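Local atomic coordinates of protein SeqA (PDB entry 3SK7), a protein that probably binds pairs of hemimethylated GATC sequences at the replication origin and blocks re-initiation, limiting replication to one start per cell cycle. Residues 41-46 with 78-83. Sequence-based numbering, arbitrary orientation.
Sequences SFSEAT and TPFWVI
Phe42 turns the edge of its ring to Phe80: CD2 of Phe80 lies near the Phe42 plane, 3.7 Å from Phe42 CE1, while one face of Phe42 carries CG2 of Thr46 from the next helical turn. On Phe80, one face takes Thr46 OG1, at 4.4 Å from Phe80 CE1, and Pro79 CG covers the opposite face near the rim. The two rings run past one another in opposing senses, their planes inclined at 52°. With CG anti to its carbonyl carbon (chi1 -59°), Phe80 reaches toward helix 39-47, where its CZ comes to 3.9 Å from Ser43 CB. Phe42 O accepts two bonds, the helical one from Thr46 N and one from Thr46 OG1 (2.9 Å), which comes in 32° off the carbonyl plane. On the other segment, Thr78 OG1 accepts from Phe80 N at 3.0 Å, an ST turn just before strand 81-82. Leu34 and His35 of helix 23-37 also pack on Phe42, and Val98 of helix 88-101 on Thr46. The contact thus joins helix 39-47 to the approach to the central strand of the small sheet by van der Waals packing, the hydroxyls of Thr46 and Thr78 being bonded locally, Thr78 OG1 also to Ile75 O.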
ATOM      1  N   SER A  41      -9.810   7.394   4.828  1.00 13.50           N
ATOM      2  CA  SER A  41     -10.097   6.703   3.587  1.00 12.89           C
ATOM      3  C   SER A  41      -9.265   5.412   3.471  1.00  9.41           C
ATOM      4  O   SER A  41      -9.757   4.350   3.080  1.00 10.69           O
ATOM      5  CB  SER A  41      -9.807   7.654   2.434  1.00 20.32           C
ATOM      6  OG  SER A  41     -10.130   7.054   1.223  1.00 26.25           O
ATOM      7  N   PHE A  42      -7.992   5.522   3.838  1.00  8.64           N
ATOM      8  CA  PHE A  42      -7.088   4.366   3.821  1.00 10.02           C
ATOM      9  C   PHE A  42      -7.581   3.281   4.770  1.00  8.46           C
ATOM     10  O   PHE A  42      -7.615   2.088   4.407  1.00  9.45           O
ATOM     11  CB  PHE A  42      -5.673   4.780   4.203  1.00  9.69           C
ATOM     12  CG  PHE A  42      -4.684   3.657   4.171  1.00  8.79           C
ATOM     13  CD1 PHE A  42      -4.428   2.904   5.310  1.00 10.98           C
ATOM     14  CD2 PHE A  42      -3.990   3.361   3.008  1.00  9.34           C
ATOM     15  CE1 PHE A  42      -3.515   1.886   5.267  1.00 10.93           C
ATOM     16  CE2 PHE A  42      -3.054   2.348   2.985  1.00  7.60           C
ATOM     17  CZ  PHE A  42      -2.819   1.619   4.101  1.00  8.73           C
ATOM     18  N   SER A  43      -7.969   3.693   5.982  1.00  8.75           N
ATOM     19  CA  SER A  43      -8.466   2.759   6.988  0.52 11.27           C
ATOM     20  C   SER A  43      -9.683   2.008   6.460  1.00  9.85           C
ATOM     21  O   SER A  43      -9.768   0.765   6.571  1.00 11.63           O
ATOM     22  CB  SER A  43      -8.820   3.498   8.279  0.52 12.26           C
ATOM     23  OG  SER A  43      -9.312   2.595   9.263  0.52 16.58           O
ATOM     24  N   GLU A  44     -10.624   2.746   5.887  1.00  9.31           N
ATOM     25  CA  GLU A  44     -11.833   2.103   5.378  1.00 12.32           C
ATOM     26  C   GLU A  44     -11.474   1.103   4.277  1.00 14.03           C
ATOM     27  O   GLU A  44     -12.019  -0.006   4.206  1.00 14.69           O
ATOM     28  CB  GLU A  44     -12.844   3.123   4.836  1.00 15.98           C
ATOM     29  CG  GLU A  44     -14.226   2.507   4.552  1.00 18.35           C
ATOM     30  CD  GLU A  44     -14.329   1.768   3.220  1.00 18.24           C
ATOM     31  OE1 GLU A  44     -13.577   2.074   2.251  1.00 21.84           O
ATOM     32  OE2 GLU A  44     -15.182   0.849   3.154  1.00 23.21           O
ATOM     33  N   ALA A  45     -10.570   1.513   3.388  1.00 10.11           N
ATOM     34  CA  ALA A  45     -10.245   0.708   2.228  1.00 10.80           C
ATOM     35  C   ALA A  45      -9.507  -0.571   2.554  1.00 13.16           C
ATOM     36  O   ALA A  45      -9.616  -1.551   1.821  1.00 15.98           O
ATOM     37  CB  ALA A  45      -9.451   1.535   1.245  1.00 10.66           C
ATOM     38  N   THR A  46      -8.730  -0.544   3.628  1.00 11.20           N
ATOM     39  CA  THR A  46      -7.917  -1.700   4.002  1.00 10.26           C
ATOM     40  C   THR A  46      -8.616  -2.626   4.966  1.00 14.26           C
ATOM     41  O   THR A  46      -8.364  -3.825   4.951  1.00 13.54           O
ATOM     42  CB  THR A  46      -6.572  -1.263   4.627  1.00 10.40           C
ATOM     43  OG1 THR A  46      -6.800  -0.370   5.725  1.00 11.53           O
ATOM     44  CG2 THR A  46      -5.671  -0.565   3.593  1.00 12.40           C
ATOM     45  N   THR A  78       2.203   3.856  10.329  1.00 11.62           N
ATOM     46  CA  THR A  78       0.771   3.552  10.401  1.00 11.36           C
ATOM     47  C   THR A  78       0.549   2.514  11.488  1.00 12.48           C
ATOM     48  O   THR A  78       1.489   1.879  11.943  1.00 14.93           O
ATOM     49  CB  THR A  78       0.160   2.970   9.065  1.00 11.14           C
ATOM     50  OG1 THR A  78       0.375   1.579   9.013  1.00 12.48           O
ATOM     51  CG2 THR A  78       0.743   3.602   7.847  1.00 10.21           C
ATOM     52  N   PRO A  79      -0.715   2.309  11.864  1.00 10.88           N
ATOM     53  CA  PRO A  79      -1.072   1.265  12.826  1.00 10.82           C
ATOM     54  C   PRO A  79      -1.378  -0.075  12.163  1.00 10.44           C
ATOM     55  O   PRO A  79      -1.811  -1.017  12.821  1.00 13.19           O
ATOM     56  CB  PRO A  79      -2.335   1.820  13.477  1.00 13.28           C
ATOM     57  CG  PRO A  79      -2.953   2.643  12.438  1.00 13.70           C
ATOM     58  CD  PRO A  79      -1.824   3.251  11.655  1.00 11.55           C
ATOM     59  N   PHE A  80      -1.172  -0.160  10.861  1.00  7.94           N
ATOM     60  CA  PHE A  80      -1.576  -1.322  10.079  1.00  7.84           C
ATOM     61  C   PHE A  80      -0.442  -2.267   9.712  1.00  7.05           C
ATOM     62  O   PHE A  80       0.739  -1.885   9.742  1.00  7.34           O
ATOM     63  CB  PHE A  80      -2.333  -0.857   8.819  1.00 10.12           C
ATOM     64  CG  PHE A  80      -3.565  -0.056   9.128  1.00  9.88           C
ATOM     65  CD1 PHE A  80      -4.681  -0.649   9.707  1.00 11.83           C
ATOM     66  CD2 PHE A  80      -3.606   1.305   8.915  1.00 11.40           C
ATOM     67  CE1 PHE A  80      -5.805   0.086  10.006  1.00 15.77           C
ATOM     68  CE2 PHE A  80      -4.751   2.033   9.233  1.00 13.29           C
ATOM     69  CZ  PHE A  80      -5.832   1.404   9.788  1.00 11.66           C
ATOM     70  N   TRP A  81      -0.829  -3.488   9.348  1.00  8.31           N
ATOM     71  CA  TRP A  81       0.027  -4.579   8.929  1.00  8.39           C
ATOM     72  C   TRP A  81      -0.509  -5.113   7.617  1.00  7.29           C
ATOM     73  O   TRP A  81      -1.717  -5.009   7.338  1.00  7.53           O
ATOM     74  CB  TRP A  81      -0.006  -5.717   9.958  1.00  9.22           C
ATOM     75  CG  TRP A  81       0.671  -5.365  11.261  1.00  8.48           C
ATOM     76  CD1 TRP A  81       0.243  -4.474  12.206  1.00 10.32           C
ATOM     77  CD2 TRP A  81       1.909  -5.885  11.731  1.00  9.42           C
ATOM     78  NE1 TRP A  81       1.154  -4.408  13.242  1.00 11.45           N
ATOM     79  CE2 TRP A  81       2.190  -5.258  12.964  1.00 10.65           C
ATOM     80  CE3 TRP A  81       2.816  -6.814  11.231  1.00 10.21           C
ATOM     81  CZ2 TRP A  81       3.338  -5.541  13.700  1.00 12.59           C
ATOM     82  CZ3 TRP A  81       3.939  -7.101  11.970  1.00 10.96           C
ATOM     83  CH2 TRP A  81       4.195  -6.464  13.185  1.00 12.55           C
ATOM     84  N   VAL A  82       0.392  -5.670   6.804  1.00  6.83           N
ATOM     85  CA  VAL A  82       0.013  -6.243   5.516  1.00  7.22           C
ATOM     86  C   VAL A  82       0.735  -7.554   5.277  1.00  8.90           C
ATOM     87  O   VAL A  82       1.853  -7.738   5.742  1.00  9.95           O
ATOM     88  CB  VAL A  82       0.284  -5.235   4.378  1.00  8.46           C
ATOM     89  CG1 VAL A  82       1.772  -4.934   4.216  1.00  8.61           C
ATOM     90  CG2 VAL A  82      -0.275  -5.705   3.067  1.00  7.68           C
ATOM     91  N   ILE A  83       0.085  -8.486   4.594  1.00  7.35           N
ATOM     92  CA  ILE A  83       0.733  -9.727   4.224  1.00  9.36           C
ATOM     93  C   ILE A  83       1.732  -9.496   3.074  1.00  9.80           C
ATOM     94  O   ILE A  83       1.489  -8.700   2.159  1.00 11.37           O
ATOM     95  CB  ILE A  83      -0.264 -10.842   3.896  1.00 10.84           C
ATOM     96  CG1 ILE A  83      -0.993 -10.576   2.588  1.00 13.66           C
ATOM     97  CG2 ILE A  83      -1.262 -11.016   5.045  1.00 14.13           C
ATOM     98  CD1 ILE A  83      -1.864 -11.735   2.160  1.00 16.61           C
TER